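Local coordinates for encapsidation protein (Bacillus phage phi29, PDB 5HD9), which probably hydrolyses ATP, through an ASCE-type P-loop NTPase domain, to drive packaging of the phage genome into the procapsid, at residues Leu16-Gly21 / Leu165-Val170. Sequence-based numbering, arbitrary orientation.
Sequences LNFVIG and LFFNLV
Leu16 and Phe18 of strand 16-19 face Phe167 and Leu169, in the C-terminal part of helix 162-167 and the turn that follows. The backbones stay well apart. The CA atoms of Leu16 and Phe167 are 10.3 Å from each other, and those of Phe18 and Leu169 10.6 Å. Between Phe167 and Leu169 the chain turns at Asn168, whose positive phi (64°) belongs to a Schellman motif. The CA-CB bonds of Phe167 and Leu169, on the two sides of this turn, both head toward the strand.

Side chains alone bridge the gap. Leu16 sets methyl CD2 over one face of the Phe167 ring, a CH-pi contact. CD2 is 3.8 Å from the ring centroid of Phe167 and 30° off the normal. Its closest approach is to the CE2 side, with Leu16 CD2 to Phe167 CE2 at 3.4 Å. The two side chains cross at about a right angle. Phe18 meets Leu169 in a similar crossing, with Phe18 CE1 3.8 Å from Leu169 CD1. In Leu169, CG lies anti to the carbonyl carbon (chi1 -49°), and the extended chi2 carries CD1 to the ring. Phe18 CZ comes only loosely near Phe167 CD2, at 4.5 Å.

Neighbours cover parts of the cluster. Phe164 packs edge-to-face with Phe18, and Val131 of helix 130-141 touches Phe167. Leu169 also rests on Ile185 of strand 183-186, which pairs with strand 16-19.

The strand lies inside the mixed sheet and runs on to Gly21, which fits the start of a Walker A P-loop. The contact thus ties the C-terminal region of helix 162-167 to the strand leading into that probable nucleotide-binding loop. Only 133 Å² is buried between the segments. With no polar bond between them, they are held by the fit of apolar groups, through dispersion and CH-pi contact, without directional bonds.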
loop_
_atom_site.group_PDB
_atom_site.type_symbol
_atom_site.label_atom_id
_atom_site.label_comp_id
_atom_site.label_asym_id
_atom_site.label_seq_id
_atom_site.Cartn_x
_atom_site.Cartn_y
_atom_site.Cartn_z
ATOM N N LEU A 16 -2.463 10.077 -1.987
ATOM C CA LEU A 16 -2.393 8.970 -2.937
ATOM C C LEU A 16 -0.988 8.883 -3.534
ATOM O O LEU A 16 -0.457 9.869 -4.041
ATOM C CB LEU A 16 -3.447 9.155 -4.034
ATOM C CG LEU A 16 -4.133 7.930 -4.648
ATOM C CD1 LEU A 16 -4.647 6.949 -3.607
ATOM C CD2 LEU A 16 -5.281 8.399 -5.528
ATOM N N ASN A 17 -0.383 7.702 -3.448
ATOM C CA ASN A 17 0.986 7.489 -3.910
ATOM C C ASN A 17 1.104 6.222 -4.747
ATOM O O ASN A 17 0.571 5.174 -4.376
ATOM C CB ASN A 17 1.950 7.403 -2.722
ATOM C CG ASN A 17 1.875 8.615 -1.815
ATOM O OD1 ASN A 17 2.625 9.576 -1.983
ATOM N ND2 ASN A 17 0.975 8.571 -0.840
ATOM N N PHE A 18 1.805 6.327 -5.874
ATOM C CA PHE A 18 2.042 5.188 -6.755
ATOM C C PHE A 18 3.541 4.991 -6.975
ATOM O O PHE A 18 4.195 5.827 -7.591
ATOM C CB PHE A 18 1.341 5.385 -8.103
ATOM C CG PHE A 18 -0.113 5.753 -7.987
ATOM C CD1 PHE A 18 -0.502 7.080 -7.944
ATOM C CD2 PHE A 18 -1.089 4.773 -7.933
ATOM C CE1 PHE A 18 -1.837 7.425 -7.841
ATOM C CE2 PHE A 18 -2.426 5.113 -7.829
ATOM C CZ PHE A 18 -2.797 6.443 -7.785
ATOM N N VAL A 19 4.079 3.884 -6.468
ATOM C CA VAL A 19 5.479 3.536 -6.691
ATOM C C VAL A 19 5.538 2.395 -7.701
ATOM O O VAL A 19 5.045 1.296 -7.433
ATOM C CB VAL A 19 6.186 3.130 -5.388
ATOM C CG1 VAL A 19 7.689 3.038 -5.607
ATOM C CG2 VAL A 19 5.875 4.133 -4.280
ATOM N N ILE A 20 6.133 2.661 -8.860
ATOM C CA ILE A 20 6.076 1.726 -9.979
ATOM C C ILE A 20 7.456 1.437 -10.557
ATOM O O ILE A 20 8.432 2.123 -10.249
ATOM C CB ILE A 20 5.151 2.258 -11.092
ATOM C CG1 ILE A 20 5.703 3.560 -11.685
ATOM C CG2 ILE A 20 3.742 2.466 -10.538
ATOM C CD1 ILE A 20 4.894 4.099 -12.850
ATOM N N GLY A 21 7.528 0.409 -11.396
ATOM C CA GLY A 21 8.798 -0.077 -11.899
ATOM C C GLY A 21 9.594 -0.728 -10.786
ATOM O O GLY A 21 10.766 -1.061 -10.959
ATOM N N LEU A 165 -5.408 7.035 -15.413
ATOM C CA LEU A 165 -6.428 7.561 -16.311
ATOM C C LEU A 165 -7.507 8.308 -15.533
ATOM O O LEU A 165 -7.900 9.414 -15.902
ATOM C CB LEU A 165 -7.062 6.433 -17.123
ATOM C CG LEU A 165 -6.154 5.703 -18.113
ATOM C CD1 LEU A 165 -6.903 4.538 -18.741
ATOM C CD2 LEU A 165 -5.640 6.650 -19.184
ATOM N N PHE A 166 -7.977 7.694 -14.452
ATOM C CA PHE A 166 -9.085 8.243 -13.676
ATOM C C PHE A 166 -8.714 9.605 -13.092
ATOM O O PHE A 166 -9.494 10.553 -13.165
ATOM C CB PHE A 166 -9.483 7.267 -12.561
ATOM C CG PHE A 166 -10.739 7.651 -11.829
ATOM C CD1 PHE A 166 -10.702 8.575 -10.799
ATOM C CD2 PHE A 166 -11.953 7.077 -12.165
ATOM C CE1 PHE A 166 -11.857 8.923 -10.123
ATOM C CE2 PHE A 166 -13.109 7.423 -11.493
ATOM C CZ PHE A 166 -13.061 8.346 -10.470
ATOM N N PHE A 167 -7.509 9.697 -12.535
ATOM C CA PHE A 167 -7.059 10.916 -11.866
ATOM C C PHE A 167 -6.350 11.894 -12.804
ATOM O O PHE A 167 -5.926 12.968 -12.380
ATOM C CB PHE A 167 -6.136 10.554 -10.701
ATOM C CG PHE A 167 -6.817 9.758 -9.621
ATOM C CD1 PHE A 167 -7.824 10.323 -8.860
ATOM C CD2 PHE A 167 -6.448 8.449 -9.366
ATOM C CE1 PHE A 167 -8.453 9.596 -7.866
ATOM C CE2 PHE A 167 -7.072 7.715 -8.375
ATOM C CZ PHE A 167 -8.076 8.290 -7.623
ATOM N N ASN A 168 -6.231 11.519 -14.073
ATOM C CA ASN A 168 -5.604 12.373 -15.081
ATOM C C ASN A 168 -4.129 12.598 -14.772
ATOM O O ASN A 168 -3.637 13.728 -14.791
ATOM C CB ASN A 168 -6.335 13.716 -15.189
ATOM C CG ASN A 168 -5.942 14.496 -16.430
ATOM O OD1 ASN A 168 -5.242 13.986 -17.306
ATOM N ND2 ASN A 168 -6.397 15.742 -16.513
ATOM N N LEU A 169 -3.433 11.501 -14.488
ATOM C CA LEU A 169 -2.004 11.528 -14.215
ATOM C C LEU A 169 -1.238 10.984 -15.419
ATOM O O LEU A 169 -1.417 9.830 -15.805
ATOM C CB LEU A 169 -1.684 10.707 -12.963
ATOM C CG LEU A 169 -2.572 11.012 -11.752
ATOM C CD1 LEU A 169 -2.281 10.053 -10.614
ATOM C CD2 LEU A 169 -2.391 12.450 -11.296
ATOM N N VAL A 170 -0.408 11.831 -16.022
ATOM C CA VAL A 170 0.427 11.433 -17.151
ATOM C C VAL A 170 1.873 11.791 -16.835
ATOM O O VAL A 170 2.333 12.882 -17.177
ATOM C CB VAL A 170 -0.037 12.114 -18.455
ATOM C CG1 VAL A 170 0.964 11.886 -19.604
ATOM C CG2 VAL A 170 -1.425 11.604 -18.826
#